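Side-chain contacts in 33 kDa chaperonin (Thermotoga maritima, PDB 1VQ0), which probably acts as a redox-regulated molecular chaperone, keeping thermally unfolding and oxidatively damaged proteins from aggregating irreversibly: residues Y46-V51 against G80-V85; Q215-E218 against E224-F227. All coordinates share one frame; numbering follows the deposited sequence.

Overall arrangement
Both contacts belong to the part of the chain built round one large mixed sheet, but at separate places on it. Contact 1 comes first in sequence and is buried: it joins helix 46-62 to the turn leading into strand 84-90. Contact 2 follows, at the surface, where the loop after helix 210-213 meets the last turn of helix 219-227, which packs on strand 176-187 of the same sheet. Their centres are 29 Å apart and their nearest atoms about 13 Å, so the sheet relates them, not direct touch. The zinc is held by Cys243, Cys245, Cys275 and Cys278, all later in the chain and none in either contact.

Contact 1: residues Y46-V51 against G80-V85; sequences YLATVV and GPIRRV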
ATOM      1  N   TYR A  46       8.975   9.309  28.197  1.00 29.06           N
ATOM      2  CA  TYR A  46       7.536   9.471  28.433  1.00 29.51           C
ATOM      3  C   TYR A  46       6.763   9.654  27.112  1.00 30.15           C
ATOM      4  O   TYR A  46       5.790   8.998  26.837  1.00 29.79           O
ATOM      5  CB  TYR A  46       7.254  10.631  29.390  1.00 30.21           C
ATOM      6  CG  TYR A  46       7.792  10.431  30.786  1.00 26.93           C
ATOM      7  CD1 TYR A  46       7.409   9.331  31.537  1.00 28.62           C
ATOM      8  CD2 TYR A  46       8.704  11.333  31.352  1.00 32.15           C
ATOM      9  CE1 TYR A  46       7.884   9.120  32.803  1.00 27.49           C
ATOM     10  CE2 TYR A  46       9.184  11.154  32.638  1.00 29.57           C
ATOM     11  CZ  TYR A  46       8.778  10.032  33.359  1.00 34.43           C
ATOM     12  OH  TYR A  46       9.236   9.778  34.643  1.00 36.04           O
ATOM     13  N   LEU A  47       7.242  10.541  26.270  1.00 31.03           N
ATOM     14  CA  LEU A  47       6.531  10.790  25.053  1.00 31.98           C
ATOM     15  C   LEU A  47       6.473   9.539  24.125  1.00 31.75           C
ATOM     16  O   LEU A  47       5.463   9.251  23.542  1.00 31.71           O
ATOM     17  CB  LEU A  47       7.172  11.997  24.350  1.00 32.09           C
ATOM     18  CG  LEU A  47       6.688  12.296  22.949  1.00 31.76           C
ATOM     19  CD1 LEU A  47       5.166  12.602  22.957  1.00 28.07           C
ATOM     20  CD2 LEU A  47       7.516  13.428  22.352  1.00 30.11           C
ATOM     21  N   ALA A  48       7.603   8.836  23.994  1.00 31.38           N
ATOM     22  CA  ALA A  48       7.710   7.661  23.144  1.00 29.23           C
ATOM     23  C   ALA A  48       6.888   6.516  23.716  1.00 30.24           C
ATOM     24  O   ALA A  48       6.347   5.724  22.967  1.00 31.80           O
ATOM     25  CB  ALA A  48       9.146   7.234  23.022  1.00 27.18           C
ATOM     26  N   THR A  49       6.746   6.492  25.025  1.00 30.68           N
ATOM     27  CA  THR A  49       5.811   5.552  25.695  1.00 31.23           C
ATOM     28  C   THR A  49       4.370   5.787  25.203  1.00 32.77           C
ATOM     29  O   THR A  49       3.646   4.861  24.865  1.00 31.81           O
ATOM     30  CB  THR A  49       5.893   5.720  27.226  1.00 30.98           C
ATOM     31  OG1 THR A  49       7.214   5.418  27.704  1.00 31.95           O
ATOM     32  CG2 THR A  49       4.987   4.705  27.934  1.00 27.56           C
ATOM     33  N   VAL A  50       3.958   7.053  25.123  1.00 34.26           N
ATOM     34  CA  VAL A  50       2.573   7.342  24.784  1.00 34.10           C
ATOM     35  C   VAL A  50       2.345   7.056  23.282  1.00 34.68           C
ATOM     36  O   VAL A  50       1.334   6.500  22.892  1.00 35.79           O
ATOM     37  CB  VAL A  50       2.217   8.804  25.194  1.00 34.34           C
ATOM     38  CG1 VAL A  50       0.843   9.244  24.622  1.00 28.70           C
ATOM     39  CG2 VAL A  50       2.206   8.936  26.702  1.00 32.94           C
ATOM     40  N   VAL A  51       3.311   7.442  22.447  1.00 34.66           N
ATOM     41  CA  VAL A  51       3.181   7.267  20.999  1.00 33.36           C
ATOM     42  C   VAL A  51       3.136   5.779  20.616  1.00 33.01           C
ATOM     43  O   VAL A  51       2.216   5.320  19.946  1.00 33.84           O
ATOM     44  CB  VAL A  51       4.355   7.955  20.234  1.00 32.76           C
ATOM     45  CG1 VAL A  51       4.197   7.752  18.713  1.00 31.53           C
ATOM     46  CG2 VAL A  51       4.384   9.438  20.505  1.00 30.68           C
ATOM     47  N   GLY A  80       8.123  14.322  11.949  1.00 31.09           N
ATOM     48  CA  GLY A  80       8.397  14.715  13.301  1.00 31.68           C
ATOM     49  C   GLY A  80       9.592  13.973  13.870  1.00 31.08           C
ATOM     50  O   GLY A  80      10.092  13.065  13.233  1.00 29.30           O
ATOM     51  N   PRO A  81      10.020  14.361  15.073  1.00 31.12           N
ATOM     52  CA  PRO A  81      11.288  13.888  15.651  1.00 31.60           C
ATOM     53  C   PRO A  81      11.281  12.434  16.111  1.00 32.62           C
ATOM     54  O   PRO A  81      12.364  11.875  16.313  1.00 31.31           O
ATOM     55  CB  PRO A  81      11.549  14.896  16.797  1.00 32.40           C
ATOM     56  CG  PRO A  81      10.190  15.373  17.241  1.00 32.22           C
ATOM     57  CD  PRO A  81       9.388  15.383  15.928  1.00 33.26           C
ATOM     58  N   ILE A  82      10.085  11.823  16.294  1.00 31.93           N
ATOM     59  CA  ILE A  82      10.018  10.366  16.480  1.00 32.94           C
ATOM     60  C   ILE A  82      10.265   9.496  15.215  1.00 33.38           C
ATOM     61  O   ILE A  82      10.729   8.374  15.345  1.00 32.61           O
ATOM     62  CB  ILE A  82       8.749   9.899  17.227  1.00 32.50           C
ATOM     63  CG1 ILE A  82       9.082   8.660  18.099  1.00 31.91           C
ATOM     64  CG2 ILE A  82       7.596   9.644  16.260  1.00 33.59           C
ATOM     65  CD1 ILE A  82       7.981   8.234  19.162  1.00 29.79           C
ATOM     66  N   ARG A  83       9.917  10.043  14.041  1.00 34.14           N
ATOM     67  CA  ARG A  83      10.242   9.538  12.701  1.00 35.23           C
ATOM     68  C   ARG A  83       9.397   8.372  12.228  1.00 36.71           C
ATOM     69  O   ARG A  83       8.840   8.389  11.123  1.00 36.48           O
ATOM     70  CB  ARG A  83      11.729   9.218  12.553  1.00 35.74           C
ATOM     71  CG  ARG A  83      12.665  10.356  12.923  1.00 40.88           C
ATOM     72  CD  ARG A  83      14.110  10.307  12.303  1.00 51.70           C
ATOM     73  NE  ARG A  83      14.821   9.014  12.373  1.00 58.40           N
ATOM     74  CZ  ARG A  83      15.482   8.527  13.439  1.00 62.66           C
ATOM     75  NH1 ARG A  83      15.521   9.176  14.616  1.00 62.84           N
ATOM     76  NH2 ARG A  83      16.082   7.338  13.327  1.00 62.35           N
ATOM     77  N   ARG A  84       9.317   7.345  13.067  1.00 36.72           N
ATOM     78  CA  ARG A  84       8.619   6.117  12.734  1.00 37.09           C
ATOM     79  C   ARG A  84       8.082   5.398  13.972  1.00 35.59           C
ATOM     80  O   ARG A  84       8.749   5.345  14.998  1.00 33.65           O
ATOM     81  CB  ARG A  84       9.539   5.130  11.983  1.00 37.03           C
ATOM     82  CG  ARG A  84       8.723   4.264  11.019  1.00 41.60           C
ATOM     83  CD  ARG A  84       9.551   3.562  10.051  1.00 43.16           C
ATOM     84  NE  ARG A  84       8.806   2.835   9.018  1.00 44.08           N
ATOM     85  CZ  ARG A  84       9.409   2.254   7.964  1.00 43.63           C
ATOM     86  NH1 ARG A  84      10.719   2.314   7.816  1.00 46.79           N
ATOM     87  NH2 ARG A  84       8.741   1.607   7.054  1.00 41.94           N
ATOM     88  N   VAL A  85       6.858   4.889  13.829  1.00 34.54           N
ATOM     89  CA  VAL A  85       6.160   4.134  14.848  1.00 34.17           C
ATOM     90  C   VAL A  85       5.570   2.881  14.219  1.00 35.19           C
ATOM     91  O   VAL A  85       4.748   2.973  13.290  1.00 33.75           O
ATOM     92  CB  VAL A  85       5.003   4.952  15.455  1.00 33.99           C
ATOM     93  CG1 VAL A  85       4.429   4.246  16.630  1.00 35.21           C
ATOM     94  CG2 VAL A  85       5.462   6.305  15.856  1.00 37.01           C
TER
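Val51 and Ile82 meet tip to tip, and the contact is apolar throughout. Ile82 CD1 lies 3.8 Å from Val51 CB and about as close to Val51 CG1, and it reaches Ala48, 4.0 Å from CA and 4.2 Å from CB. The small methyl of Ala48 leaves room for the isoleucine end to approach the helix. Ile82 reaches that far because its outer bond is extended (chi2 168°). The Val51 and Val85 side chains cross obliquely; with chi1 180° setting CG1 of Val51 anti to the backbone N, that methyl comes to 3.4 Å from Val85 CG2, unusually tight. Branched aliphatic residues suit this buried seam, which joins helix 46-62 to a beta hairpin of antiparallel strands 71-78 and 84-90 in the large sheet.

Backbone hydrogen bonds shape the hairpin connection. A type I turn runs from Gly80 to Arg83, with a weak bond from Arg83 N to Gly80 O. Arg83 takes a positive phi (78°), and Arg84 N bonds Ile82 O at 2.9 Å, as in a classic gamma turn. Helix 116-120 lines the seam, its Ala119 touching Val51 and bonding through the backbone to Ile82. Arg84, outside the seam, forms a salt bridge through NH2 with Asp75 OD2.

Contact 2: residues Q215-E218 against E224-F227; sequences QEAE and ERIF
The guanidinium of Arg225 has Glu216 OE1 beyond its edge, near its plane, while the methyl of Ala217 approaches it obliquely. The other flat group, the Phe227 ring, carries Ile226 CG2 on one face, 3.9 Å above the plane and over the ring centre. The contact joins helix 219-227, which packs on strand 176-187 of the large sheet, to the loop leading into it: Glu218 is at the N-cap position, and Arg225, in the last turn, sends its side chain back along the helix toward that loop.

The reach depends on the arginine's long chain. Its CG is anti to the carbonyl carbon (chi1 -61°), and bends at chi2 and chi3 bring NH2 to within 3.9 Å of Ala217 CB. Alanine suits the spot because its short side chain lets the guanidinium come close. Glu216 offers an opposite charge, but the two groups are too far apart for a salt bridge and no hydrogen bond joins the two segments, so any attraction is probably a weak, long-range one.

The neighbouring residue faces inward: Ile226 is buried, and its apolar side chain meets the equally apolar Phe183 and Val185 of strand 176-187, while Phe227 touches Val185 and Ile200. Leu207 touches both Arg225 and Ile226. Of the two terminal nitrogens of Arg225, NH2 is the nearer to Glu216, 4.4 Å from OE1.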
ATOM      1  N   GLN A 215     -10.320   5.132  34.529  1.00 46.68           N
ATOM      2  CA  GLN A 215     -10.301   5.297  36.009  1.00 48.06           C
ATOM      3  C   GLN A 215     -11.699   5.251  36.670  1.00 48.21           C
ATOM      4  O   GLN A 215     -11.814   5.144  37.882  1.00 47.97           O
ATOM      5  CB  GLN A 215      -9.575   6.597  36.394  1.00 48.37           C
ATOM      6  CG  GLN A 215      -8.084   6.496  36.129  1.00 51.45           C
ATOM      7  CD  GLN A 215      -7.306   7.758  36.479  1.00 54.27           C
ATOM      8  OE1 GLN A 215      -6.870   7.895  37.609  1.00 57.37           O
ATOM      9  NE2 GLN A 215      -7.123   8.675  35.503  1.00 53.66           N
ATOM     10  N   GLU A 216     -12.749   5.347  35.861  1.00 48.88           N
ATOM     11  CA  GLU A 216     -14.126   5.523  36.356  1.00 48.97           C
ATOM     12  C   GLU A 216     -15.051   4.386  35.980  1.00 47.58           C
ATOM     13  O   GLU A 216     -16.107   4.266  36.586  1.00 47.89           O
ATOM     14  CB  GLU A 216     -14.765   6.780  35.744  1.00 49.59           C
ATOM     15  CG  GLU A 216     -14.251   8.106  36.285  1.00 53.47           C
ATOM     16  CD  GLU A 216     -14.698   9.283  35.429  1.00 56.51           C
ATOM     17  OE1 GLU A 216     -15.486   9.049  34.449  1.00 57.30           O
ATOM     18  OE2 GLU A 216     -14.247  10.422  35.742  1.00 57.20           O
ATOM     19  N   ALA A 217     -14.722   3.621  34.931  1.00 45.59           N
ATOM     20  CA  ALA A 217     -15.655   2.607  34.425  1.00 43.88           C
ATOM     21  C   ALA A 217     -14.978   1.296  34.045  1.00 42.57           C
ATOM     22  O   ALA A 217     -13.914   1.301  33.427  1.00 41.37           O
ATOM     23  CB  ALA A 217     -16.418   3.157  33.245  1.00 43.83           C
ATOM     24  N   GLU A 218     -15.608   0.187  34.415  1.00 41.06           N
ATOM     25  CA  GLU A 218     -15.182  -1.123  33.979  1.00 41.29           C
ATOM     26  C   GLU A 218     -15.402  -1.230  32.468  1.00 39.63           C
ATOM     27  O   GLU A 218     -16.240  -0.518  31.930  1.00 39.13           O
ATOM     28  CB  GLU A 218     -15.979  -2.214  34.698  1.00 42.40           C
ATOM     29  CG  GLU A 218     -15.687  -2.382  36.199  1.00 47.87           C
ATOM     30  CD  GLU A 218     -14.207  -2.202  36.517  1.00 52.60           C
ATOM     31  OE1 GLU A 218     -13.410  -3.091  36.175  1.00 51.10           O
ATOM     32  OE2 GLU A 218     -13.831  -1.148  37.073  1.00 57.84           O
ATOM     33  N   GLU A 224     -21.598  -0.557  27.615  1.00 32.74           N
ATOM     34  CA  GLU A 224     -23.028  -0.270  27.843  1.00 33.69           C
ATOM     35  C   GLU A 224     -23.348   1.169  27.480  1.00 34.38           C
ATOM     36  O   GLU A 224     -24.319   1.443  26.789  1.00 34.82           O
ATOM     37  CB  GLU A 224     -23.459  -0.541  29.283  1.00 32.77           C
ATOM     38  CG  GLU A 224     -24.818   0.075  29.574  1.00 33.05           C
ATOM     39  CD  GLU A 224     -25.380  -0.286  30.920  1.00 32.95           C
ATOM     40  OE1 GLU A 224     -24.624  -0.845  31.754  1.00 34.32           O
ATOM     41  OE2 GLU A 224     -26.600   0.002  31.091  1.00 30.19           O
ATOM     42  N   ARG A 225     -22.489   2.060  27.942  1.00 36.84           N
ATOM     43  CA  ARG A 225     -22.532   3.466  27.553  1.00 37.88           C
ATOM     44  C   ARG A 225     -22.472   3.706  26.045  1.00 36.89           C
ATOM     45  O   ARG A 225     -23.268   4.498  25.539  1.00 37.38           O
ATOM     46  CB  ARG A 225     -21.408   4.230  28.227  1.00 39.26           C
ATOM     47  CG  ARG A 225     -21.471   4.222  29.745  1.00 43.12           C
ATOM     48  CD  ARG A 225     -21.200   5.547  30.346  1.00 47.45           C
ATOM     49  NE  ARG A 225     -20.113   5.492  31.311  1.00 49.30           N
ATOM     50  CZ  ARG A 225     -19.346   6.533  31.609  1.00 49.89           C
ATOM     51  NH1 ARG A 225     -19.540   7.713  31.007  1.00 46.74           N
ATOM     52  NH2 ARG A 225     -18.374   6.407  32.508  1.00 52.45           N
ATOM     53  N   ILE A 226     -21.543   3.053  25.330  1.00 34.29           N
ATOM     54  CA  ILE A 226     -21.545   3.142  23.859  1.00 33.49           C
ATOM     55  C   ILE A 226     -22.869   2.699  23.158  1.00 33.82           C
ATOM     56  O   ILE A 226     -23.371   3.391  22.259  1.00 34.60           O
ATOM     57  CB  ILE A 226     -20.367   2.365  23.262  1.00 33.38           C
ATOM     58  CG1 ILE A 226     -19.034   3.061  23.621  1.00 32.34           C
ATOM     59  CG2 ILE A 226     -20.500   2.298  21.740  1.00 33.26           C
ATOM     60  CD1 ILE A 226     -17.791   2.225  23.460  1.00 33.45           C
ATOM     61  N   PHE A 227     -23.410   1.546  23.542  1.00 32.71           N
ATOM     62  CA  PHE A 227     -24.468   0.923  22.763  1.00 32.98           C
ATOM     63  C   PHE A 227     -25.842   1.260  23.245  1.00 33.24           C
ATOM     64  O   PHE A 227     -26.827   0.840  22.628  1.00 34.22           O
ATOM     65  CB  PHE A 227     -24.262  -0.591  22.723  1.00 32.56           C
ATOM     66  CG  PHE A 227     -23.119  -0.975  21.885  1.00 33.01           C
ATOM     67  CD1 PHE A 227     -23.203  -0.859  20.500  1.00 35.40           C
ATOM     68  CD2 PHE A 227     -21.898  -1.330  22.460  1.00 32.70           C
ATOM     69  CE1 PHE A 227     -22.120  -1.152  19.706  1.00 32.79           C
ATOM     70  CE2 PHE A 227     -20.822  -1.654  21.680  1.00 31.22           C
ATOM     71  CZ  PHE A 227     -20.918  -1.557  20.298  1.00 32.88           C
TER